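Local coordinates for DUF871 domain-containing protein (PDB 2P0O) that is uncharacterised but is probably a 6-phospho-N-acetylmuramidase that hydrolyses 6-phosphorylated N-acetylmuramyl sugars in cell-wall recycling, at residues P224-S227 against E228-A232; T19-Y22 against I23-K27. All coordinates share one frame; numbering follows the deposited sequence.

Contact 1 (P224-S227 against E228-A232); sequences PTIS and ERTMA
M231 N donates to S227 O over 2.9 Å, with an N-H...O angle of 176°, and this nearly straight bond marks the first turn of helix 228-240. S227 is its N-cap, the last residue before the helix. Serine suits that position because its short side chain can turn back to the turn it precedes: OG sits between the backbone N and the carbonyl carbon (chi1 68°), which brings it to 3.1 Å from T230 OG1, close enough for S227 OG to give its proton to T230 OG1, although that proton could be directed elsewhere. D181 lies beside the cap, one carboxylate oxygen bonded to S227 N and the other to T230 OG1; it is the firm partner of the threonine hydroxyl, S227 OG a possible second one.

An apolar contact spans the same turn. I226, just before the N-cap, brings CD1 to 3.5 Å from CG of the selenomethionine M231, a tight fit. Ahead of the cap on one side and four residues beyond it on the other, the two form a hydrophobic staple. The beta-branched T230 serves both sides: its CG2 is 4.0 Å from I226 CG2 while OG1 turns to the polar partners. Cap and staple together probably help to set where the chain leaving the last barrel strand, 218-221, becomes helical, and the carboxylate of D181 would probably be favoured by the positive end of the helix.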
loop_
_atom_site.group_PDB
_atom_site.type_symbol
_atom_site.label_atom_id
_atom_site.label_comp_id
_atom_site.label_asym_id
_atom_site.label_seq_id
_atom_site.Cartn_x
_atom_site.Cartn_y
_atom_site.Cartn_z
ATOM N N PRO A 224 9.111 -8.970 -0.269
ATOM C CA PRO A 224 9.003 -9.726 0.985
ATOM C C PRO A 224 8.555 -8.968 2.249
ATOM O O PRO A 224 7.784 -9.526 3.031
ATOM C CB PRO A 224 10.413 -10.312 1.170
ATOM C CG PRO A 224 10.918 -10.526 -0.263
ATOM C CD PRO A 224 10.353 -9.291 -0.996
ATOM N N THR A 225 9.062 -7.757 2.478
ATOM C CA THR A 225 8.708 -6.999 3.668
ATOM C C THR A 225 8.788 -5.501 3.385
ATOM O O THR A 225 9.405 -5.041 2.401
ATOM C CB THR A 225 9.651 -7.283 4.889
ATOM O OG1 THR A 225 10.956 -6.742 4.620
ATOM C CG2 THR A 225 9.764 -8.805 5.250
ATOM N N ILE A 226 8.164 -4.739 4.276
ATOM C CA ILE A 226 8.357 -3.293 4.328
ATOM C C ILE A 226 9.233 -3.022 5.538
ATOM O O ILE A 226 9.343 -3.887 6.406
ATOM C CB ILE A 226 7.023 -2.538 4.449
ATOM C CG1 ILE A 226 6.068 -3.263 5.395
ATOM C CG2 ILE A 226 6.407 -2.312 3.034
ATOM C CD1 ILE A 226 4.857 -2.445 5.789
ATOM N N SER A 227 9.855 -1.845 5.600
ATOM C CA SER A 227 10.699 -1.487 6.742
ATOM C C SER A 227 9.846 -1.230 7.991
ATOM O O SER A 227 8.645 -0.990 7.887
ATOM C CB SER A 227 11.489 -0.228 6.431
ATOM O OG SER A 227 10.584 0.861 6.342
ATOM N N GLU A 228 10.471 -1.291 9.169
ATOM C CA GLU A 228 9.819 -0.922 10.420
ATOM C C GLU A 228 9.165 0.470 10.376
ATOM O O GLU A 228 8.065 0.667 10.913
ATOM C CB GLU A 228 10.819 -1.008 11.591
ATOM C CG GLU A 228 11.372 -2.418 11.833
ATOM C CD GLU A 228 10.527 -3.238 12.822
ATOM O OE1 GLU A 228 9.507 -2.706 13.340
ATOM O OE2 GLU A 228 10.889 -4.415 13.094
ATOM N N ARG A 229 9.839 1.421 9.732
ATOM C CA ARG A 229 9.370 2.783 9.601
ATOM C C ARG A 229 8.034 2.834 8.864
ATOM O O ARG A 229 7.095 3.581 9.235
ATOM C CB ARG A 229 10.404 3.585 8.804
ATOM C CG ARG A 229 10.136 5.087 8.776
ATOM C CD ARG A 229 11.150 5.809 7.876
ATOM N NE ARG A 229 11.030 7.257 8.023
ATOM C CZ ARG A 229 10.134 8.027 7.396
ATOM N NH1 ARG A 229 9.242 7.507 6.548
ATOM N NH2 ARG A 229 10.124 9.326 7.630
ATOM N N THR A 230 7.983 2.067 7.779
ATOM C CA THR A 230 6.815 2.022 6.932
ATOM C C THR A 230 5.674 1.287 7.635
ATOM O O THR A 230 4.530 1.713 7.562
ATOM C CB THR A 230 7.189 1.410 5.553
ATOM O OG1 THR A 230 8.193 2.239 4.966
ATOM C CG2 THR A 230 5.995 1.356 4.627
HETATM N N MSE A 231 5.996 0.179 8.295
HETATM C CA MSE A 231 5.025 -0.513 9.174
HETATM C C MSE A 231 4.356 0.440 10.185
HETATM O O MSE A 231 3.134 0.391 10.407
HETATM C CB MSE A 231 5.702 -1.656 9.938
HETATM C CG MSE A 231 6.184 -2.737 9.008
HETATM SE SE MSE A 231 7.166 -4.191 9.875
HETATM C CE MSE A 231 5.697 -4.958 10.894
ATOM N N ALA A 232 5.184 1.296 10.782
ATOM C CA ALA A 232 4.745 2.262 11.800
ATOM C C ALA A 232 3.777 3.253 11.200
ATOM O O ALA A 232 2.833 3.663 11.872
ATOM C CB ALA A 232 5.928 2.982 12.395
#

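Contact 2 (T19-Y22 against I23-K27); sequences TIIY and IKKMK
Y22 and the selenomethionine M26 face one another one turn apart on helix 17-28, the helix of the first beta-alpha-beta crossover of the TIM barrel, between strands 4-8 and 33-38. The backbone bonds are those of a regular alpha helix: I23, K24, K25 and M26 each give their N-H to the carbonyl four residues back. The shortest is I23 N to T19 O at 2.8 Å, and the straightest is K24 N to I20 O, with an N-H...O angle of 178°.

Aliphatic contacts follow the same spacing. Two isoleucine-lysine pairs lie side by side and point the same way: along the border with helix 48-62, I20 CG2 meets K24 CE at 3.7 Å, and on the exposed side I21 CG2 meets K25 CE at 3.8 Å. Lysine suits such positions because its methylenes can pack along a neighbour while the ammonium group extends beyond them. The side chains of T19 and I23 cross obliquely, CG2 of T19 4.0 Å from CD1 of I23; I23, a purely apolar side chain, goes on to touch I7 of strand 4-8 and I58 of helix 48-62.

The aromatic contact belongs to the buried side, where Y22 and M26 also pack on I7. With CG anti to the backbone N (chi1 176°), the Y22 ring lies where M26, one turn on, can come over its face: M26 CG makes a CH-pi contact, 3.7 Å from the ring centroid and 21° off the normal. The flexible selenomethionine chain bends at chi2 and again at chi3, taking SE to an oblique Met-aromatic position 4.7 Å from the centroid and bringing the methyl CE within 3.6 Å of Y22 OH.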
loop_
_atom_site.group_PDB
_atom_site.type_symbol
_atom_site.label_atom_id
_atom_site.label_comp_id
_atom_site.label_asym_id
_atom_site.label_seq_id
_atom_site.Cartn_x
_atom_site.Cartn_y
_atom_site.Cartn_z
ATOM N N THR A 19 9.833 -14.122 8.922
ATOM C CA THR A 19 8.658 -14.111 8.065
ATOM C C THR A 19 7.339 -14.291 8.825
ATOM O O THR A 19 6.373 -13.553 8.580
ATOM C CB THR A 19 8.820 -15.123 6.918
ATOM O OG1 THR A 19 9.952 -14.720 6.135
ATOM C CG2 THR A 19 7.569 -15.169 6.031
ATOM N N ILE A 20 7.311 -15.250 9.740
ATOM C CA ILE A 20 6.166 -15.476 10.627
ATOM C C ILE A 20 5.885 -14.237 11.512
ATOM O O ILE A 20 4.754 -13.734 11.546
ATOM C CB ILE A 20 6.347 -16.798 11.433
ATOM C CG1 ILE A 20 6.337 -17.985 10.463
ATOM C CG2 ILE A 20 5.279 -16.961 12.517
ATOM C CD1 ILE A 20 6.879 -19.275 11.043
ATOM N N ILE A 21 6.911 -13.736 12.201
ATOM C CA ILE A 21 6.816 -12.464 12.947
ATOM C C ILE A 21 6.166 -11.372 12.085
ATOM O O ILE A 21 5.176 -10.748 12.487
ATOM C CB ILE A 21 8.194 -12.015 13.501
ATOM C CG1 ILE A 21 8.594 -12.908 14.665
ATOM C CG2 ILE A 21 8.146 -10.591 14.022
ATOM C CD1 ILE A 21 10.102 -13.017 14.899
ATOM N N TYR A 22 6.719 -11.182 10.885
ATOM C CA TYR A 22 6.208 -10.254 9.905
ATOM C C TYR A 22 4.729 -10.432 9.567
ATOM O O TYR A 22 3.956 -9.446 9.572
ATOM C CB TYR A 22 7.042 -10.356 8.628
ATOM C CG TYR A 22 6.547 -9.481 7.473
ATOM C CD1 TYR A 22 6.637 -8.082 7.517
ATOM C CD2 TYR A 22 6.017 -10.067 6.315
ATOM C CE1 TYR A 22 6.189 -7.281 6.411
ATOM C CE2 TYR A 22 5.568 -9.299 5.230
ATOM C CZ TYR A 22 5.667 -7.915 5.272
ATOM O OH TYR A 22 5.224 -7.189 4.163
ATOM N N ILE A 23 4.349 -11.659 9.213
ATOM C CA ILE A 23 2.962 -11.963 8.839
ATOM C C ILE A 23 1.982 -11.574 9.975
ATOM O O ILE A 23 0.992 -10.850 9.763
ATOM C CB ILE A 23 2.795 -13.454 8.437
ATOM C CG1 ILE A 23 3.492 -13.739 7.103
ATOM C CG2 ILE A 23 1.314 -13.823 8.346
ATOM C CD1 ILE A 23 3.690 -15.242 6.822
ATOM N N LYS A 24 2.307 -12.013 11.179
ATOM C CA LYS A 24 1.509 -11.717 12.363
ATOM C C LYS A 24 1.394 -10.212 12.640
ATOM O O LYS A 24 0.298 -9.709 12.925
ATOM C CB LYS A 24 2.071 -12.447 13.592
ATOM C CG LYS A 24 1.963 -13.950 13.521
ATOM C CD LYS A 24 2.247 -14.599 14.901
ATOM C CE LYS A 24 2.496 -16.092 14.733
ATOM N NZ LYS A 24 2.242 -16.923 15.973
ATOM N N LYS A 25 2.519 -9.495 12.545
ATOM C CA LYS A 25 2.500 -8.043 12.728
ATOM C C LYS A 25 1.669 -7.344 11.661
ATOM O O LYS A 25 0.929 -6.422 11.962
ATOM C CB LYS A 25 3.905 -7.478 12.690
ATOM C CG LYS A 25 4.569 -7.497 14.031
ATOM C CD LYS A 25 6.015 -7.056 13.923
ATOM C CE LYS A 25 6.696 -7.323 15.258
ATOM N NZ LYS A 25 8.065 -6.762 15.188
HETATM N N MSE A 26 1.792 -7.790 10.411
HETATM C CA MSE A 26 1.057 -7.164 9.312
HETATM C C MSE A 26 -0.454 -7.320 9.517
HETATM O O MSE A 26 -1.206 -6.356 9.343
HETATM C CB MSE A 26 1.535 -7.685 7.958
HETATM C CG MSE A 26 2.965 -7.221 7.625
HETATM SE SE MSE A 26 3.146 -5.241 7.554
HETATM C CE MSE A 26 2.757 -4.983 5.655
ATOM N N LYS A 27 -0.885 -8.513 9.927
ATOM C CA LYS A 27 -2.275 -8.715 10.309
ATOM C C LYS A 27 -2.752 -7.704 11.370
ATOM O O LYS A 27 -3.782 -7.060 11.172
ATOM C CB LYS A 27 -2.526 -10.141 10.788
ATOM C CG LYS A 27 -3.906 -10.331 11.412
ATOM C CD LYS A 27 -4.962 -10.391 10.336
ATOM C CE LYS A 27 -6.333 -10.552 10.957
ATOM N NZ LYS A 27 -7.332 -10.722 9.873
#

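How the contacts relate
Contact 2 lies on the helix that follows the first barrel strand and contact 1 at the start of the helix that follows the last, so they meet where the barrel closes. Each is part core and part surface. Their buried sides touch where I226 CD1 packs 3.3 Å from M26 CE. In the loop before the later helix, T225 CA packs 3.5 Å from Y22 OH, and nearer the exposed side M231 CE reaches K25 CB. Their chemistry follows their place: at 224-232 a helix begins, and a polar cap joins an apolar staple; within 19-27 a helix is already under way, its backbone bonds are repetitive, and its side chains meet through aliphatic and aromatic contacts.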